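Local coordinates for protein bvu-3222 (PDB 3FYF) that is of unknown function but belongs to the DUF4251 family and is probably periplasmic, its chain folding into a curled antiparallel beta sheet, at residues I136-V147 and L158-P166. Residues are numbered along the deposited sequence; the frame is centred on the assembly and turned at random.
Sequences IVLTGGTNQASV and LTMNGYLVP
Ser146 OG gives its hydrogen bond to Asn161 OD1 at 2.6 Å, across a non-hydrogen-bonded pair of the antiparallel hairpin formed by strands 144-151 and 158-166. With OG anti to the backbone N (chi1 -163°), the hydroxyl swings over to the amide and also meets Thr159 CG2 at 3.3 Å. Asn161 ND2 donates in turn to Asn54 OD1, which fixes the rotation of the amide. With an alanine at Asn161, the Ser146 hydroxyl would probably lose its acceptor and Asn54 OD1 its donor. Backbone bonds pair Ala145 with Gly162 and Val147 with Met160 in both directions, and beyond them Leu164 N reaches Asn143 O at 2.7 Å, nearly straight at 175°. Further along the Ser146 face, Gln144 runs extended beside the Tyr163 ring with CG 4.0 Å from CE1; Asn143, in the loop just before the strand, brings ND2 to the ring edge, 3.5 Å from CD1. Phe64 of the second subunit stacks on Tyr163 and gives its backbone N-H to Gln144 OE1, and Met62 of that subunit packs on Asn161. The other face is apolar: Leu164 CB packs on Ala145 CB at 4.1 Å, and Leu164 CD2 meets Leu138 CD1 at 4.2 Å, the two leucine side chains crossing at about a right angle and both touching Leu43 of helix 27-44. The chemistry thus divides by face: Gln144, Tyr163 and Asn161 reach the second subunit, whereas Leu138 and Leu164 join the sheet to the helix and Ala145 and Val147 pack on Leu50 of strand 48-52.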
loop_
_atom_site.group_PDB
_atom_site.type_symbol
_atom_site.label_atom_id
_atom_site.label_comp_id
_atom_site.label_asym_id
_atom_site.label_seq_id
_atom_site.Cartn_x
_atom_site.Cartn_y
_atom_site.Cartn_z
ATOM N N ILE B 136 -10.173 -9.777 5.446
ATOM C CA ILE B 136 -8.808 -9.952 4.972
ATOM C C ILE B 136 -8.828 -10.507 3.552
ATOM O O ILE B 136 -9.539 -11.462 3.259
ATOM C CB ILE B 136 -7.975 -10.906 5.892
ATOM C CG1 ILE B 136 -7.877 -10.353 7.318
ATOM C CG2 ILE B 136 -6.570 -11.150 5.309
ATOM C CD1 ILE B 136 -7.299 -11.337 8.356
ATOM N N VAL B 137 -8.053 -9.888 2.670
ATOM C CA VAL B 137 -7.805 -10.444 1.351
ATOM C C VAL B 137 -6.314 -10.747 1.298
ATOM O O VAL B 137 -5.501 -9.839 1.463
ATOM C CB VAL B 137 -8.182 -9.451 0.229
ATOM C CG1 VAL B 137 -7.901 -10.067 -1.132
ATOM C CG2 VAL B 137 -9.677 -9.022 0.346
ATOM N N LEU B 138 -5.967 -12.017 1.092
ATOM C CA LEU B 138 -4.575 -12.451 0.920
ATOM C C LEU B 138 -4.277 -12.689 -0.561
ATOM O O LEU B 138 -4.975 -13.455 -1.220
ATOM C CB LEU B 138 -4.308 -13.726 1.736
ATOM C CG LEU B 138 -3.059 -14.593 1.511
ATOM C CD1 LEU B 138 -1.792 -13.892 1.976
ATOM C CD2 LEU B 138 -3.213 -15.912 2.244
ATOM N N THR B 139 -3.244 -12.026 -1.075
ATOM C CA THR B 139 -2.836 -12.177 -2.470
ATOM C C THR B 139 -2.191 -13.554 -2.697
ATOM O O THR B 139 -1.253 -13.921 -1.999
ATOM C CB THR B 139 -1.866 -11.042 -2.888
ATOM O OG1 THR B 139 -2.442 -9.769 -2.573
ATOM C CG2 THR B 139 -1.562 -11.096 -4.374
ATOM N N GLY B 140 -2.710 -14.299 -3.672
ATOM C CA GLY B 140 -2.225 -15.643 -3.989
ATOM C C GLY B 140 -0.771 -15.701 -4.420
ATOM O O GLY B 140 -0.309 -14.857 -5.192
ATOM N N GLY B 141 -0.045 -16.688 -3.892
ATOM C CA GLY B 141 1.390 -16.837 -4.149
ATOM C C GLY B 141 2.271 -15.875 -3.372
ATOM O O GLY B 141 3.459 -15.776 -3.655
ATOM N N THR B 142 1.692 -15.151 -2.409
ATOM C CA THR B 142 2.418 -14.202 -1.551
ATOM C C THR B 142 1.876 -14.293 -0.119
ATOM O O THR B 142 0.872 -14.964 0.116
ATOM C CB THR B 142 2.214 -12.718 -1.986
ATOM O OG1 THR B 142 0.874 -12.325 -1.697
ATOM C CG2 THR B 142 2.509 -12.473 -3.469
ATOM N N ASN B 143 2.527 -13.610 0.829
ATOM C CA ASN B 143 1.906 -13.339 2.140
ATOM C C ASN B 143 1.450 -11.883 2.306
ATOM O O ASN B 143 1.254 -11.391 3.416
ATOM C CB ASN B 143 2.763 -13.826 3.330
ATOM C CG ASN B 143 3.984 -12.937 3.625
ATOM O OD1 ASN B 143 4.467 -12.911 4.755
ATOM N ND2 ASN B 143 4.496 -12.241 2.618
ATOM N N GLN B 144 1.273 -11.211 1.176
ATOM C CA GLN B 144 0.848 -9.823 1.161
ATOM C C GLN B 144 -0.668 -9.771 1.286
ATOM O O GLN B 144 -1.396 -10.422 0.533
ATOM C CB GLN B 144 1.343 -9.140 -0.111
ATOM C CG GLN B 144 2.860 -9.083 -0.174
ATOM C CD GLN B 144 3.382 -8.715 -1.538
ATOM O OE1 GLN B 144 2.712 -8.027 -2.311
ATOM N NE2 GLN B 144 4.597 -9.165 -1.842
ATOM N N ALA B 145 -1.146 -9.030 2.273
ATOM C CA ALA B 145 -2.570 -9.046 2.560
ATOM C C ALA B 145 -3.085 -7.697 3.014
ATOM O O ALA B 145 -2.339 -6.896 3.575
ATOM C CB ALA B 145 -2.898 -10.132 3.588
ATOM N N SER B 146 -4.373 -7.476 2.752
ATOM C CA SER B 146 -5.083 -6.260 3.107
ATOM C C SER B 146 -6.207 -6.583 4.095
ATOM O O SER B 146 -7.010 -7.487 3.857
ATOM C CB SER B 146 -5.696 -5.655 1.852
ATOM O OG SER B 146 -6.044 -4.304 2.078
ATOM N N VAL B 147 -6.276 -5.832 5.187
ATOM C CA VAL B 147 -7.281 -6.060 6.236
ATOM C C VAL B 147 -8.173 -4.840 6.365
ATOM O O VAL B 147 -7.694 -3.783 6.744
ATOM C CB VAL B 147 -6.625 -6.285 7.619
ATOM C CG1 VAL B 147 -7.672 -6.623 8.653
ATOM C CG2 VAL B 147 -5.625 -7.386 7.561
ATOM N N LEU B 158 -11.110 1.693 8.262
ATOM C CA LEU B 158 -9.655 1.556 8.302
ATOM C C LEU B 158 -9.160 0.290 7.600
ATOM O O LEU B 158 -9.642 -0.804 7.861
ATOM C CB LEU B 158 -9.162 1.600 9.760
ATOM C CG LEU B 158 -7.657 1.708 10.031
ATOM C CD1 LEU B 158 -7.357 2.686 11.155
ATOM C CD2 LEU B 158 -7.052 0.353 10.327
ATOM N N THR B 159 -8.174 0.455 6.724
ATOM C CA THR B 159 -7.559 -0.674 6.042
ATOM C C THR B 159 -6.068 -0.738 6.395
ATOM O O THR B 159 -5.390 0.275 6.345
ATOM C CB THR B 159 -7.748 -0.565 4.513
ATOM O OG1 THR B 159 -9.148 -0.488 4.204
ATOM C CG2 THR B 159 -7.155 -1.765 3.797
ATOM N N MET B 160 -5.582 -1.924 6.766
ATOM C CA MET B 160 -4.153 -2.170 6.998
ATOM C C MET B 160 -3.601 -3.047 5.890
ATOM O O MET B 160 -4.125 -4.136 5.637
ATOM C CB MET B 160 -3.922 -2.906 8.324
ATOM C CG MET B 160 -4.330 -2.149 9.570
ATOM S SD MET B 160 -3.741 -2.911 11.106
ATOM C CE MET B 160 -4.277 -1.632 12.191
ATOM N N ASN B 161 -2.532 -2.579 5.245
ATOM C CA ASN B 161 -1.857 -3.342 4.201
ATOM C C ASN B 161 -0.509 -3.782 4.698
ATOM O O ASN B 161 0.272 -2.965 5.158
ATOM C CB ASN B 161 -1.689 -2.496 2.935
ATOM C CG ASN B 161 -3.021 -2.059 2.357
ATOM O OD1 ASN B 161 -3.862 -2.893 2.023
ATOM N ND2 ASN B 161 -3.221 -0.751 2.240
ATOM N N GLY B 162 -0.229 -5.075 4.599
ATOM C CA GLY B 162 1.030 -5.594 5.114
ATOM C C GLY B 162 1.237 -7.062 4.848
ATOM O O GLY B 162 0.808 -7.580 3.819
ATOM N N TYR B 163 1.889 -7.726 5.797
ATOM C CA TYR B 163 2.339 -9.106 5.641
ATOM C C TYR B 163 1.636 -10.015 6.640
ATOM O O TYR B 163 1.616 -9.732 7.836
ATOM C CB TYR B 163 3.871 -9.190 5.800
ATOM C CG TYR B 163 4.620 -8.364 4.770
ATOM C CD1 TYR B 163 4.934 -8.895 3.519
ATOM C CD2 TYR B 163 4.981 -7.040 5.032
ATOM C CE1 TYR B 163 5.597 -8.126 2.554
ATOM C CE2 TYR B 163 5.638 -6.265 4.076
ATOM C CZ TYR B 163 5.952 -6.815 2.851
ATOM O OH TYR B 163 6.613 -6.052 1.914
ATOM N N LEU B 164 1.045 -11.094 6.130
ATOM C CA LEU B 164 0.334 -12.070 6.952
ATOM C C LEU B 164 1.256 -13.235 7.340
ATOM O O LEU B 164 1.661 -14.026 6.485
ATOM C CB LEU B 164 -0.888 -12.590 6.188
ATOM C CG LEU B 164 -1.978 -13.344 6.949
ATOM C CD1 LEU B 164 -2.609 -12.464 8.021
ATOM C CD2 LEU B 164 -3.026 -13.809 5.968
ATOM N N VAL B 165 1.583 -13.330 8.629
ATOM C CA VAL B 165 2.543 -14.336 9.126
ATOM C C VAL B 165 1.911 -15.241 10.187
ATOM O O VAL B 165 0.912 -14.850 10.810
ATOM C CB VAL B 165 3.863 -13.690 9.686
ATOM C CG1 VAL B 165 4.699 -13.088 8.566
ATOM C CG2 VAL B 165 3.573 -12.665 10.775
ATOM N N PRO B 166 2.464 -16.466 10.378
ATOM C CA PRO B 166 2.011 -17.259 11.519
ATOM C C PRO B 166 2.343 -16.574 12.829
ATOM O O PRO B 166 3.396 -15.940 12.943
ATOM C CB PRO B 166 2.806 -18.565 11.387
ATOM C CG PRO B 166 3.204 -18.628 9.966
ATOM C CD PRO B 166 3.459 -17.206 9.577
#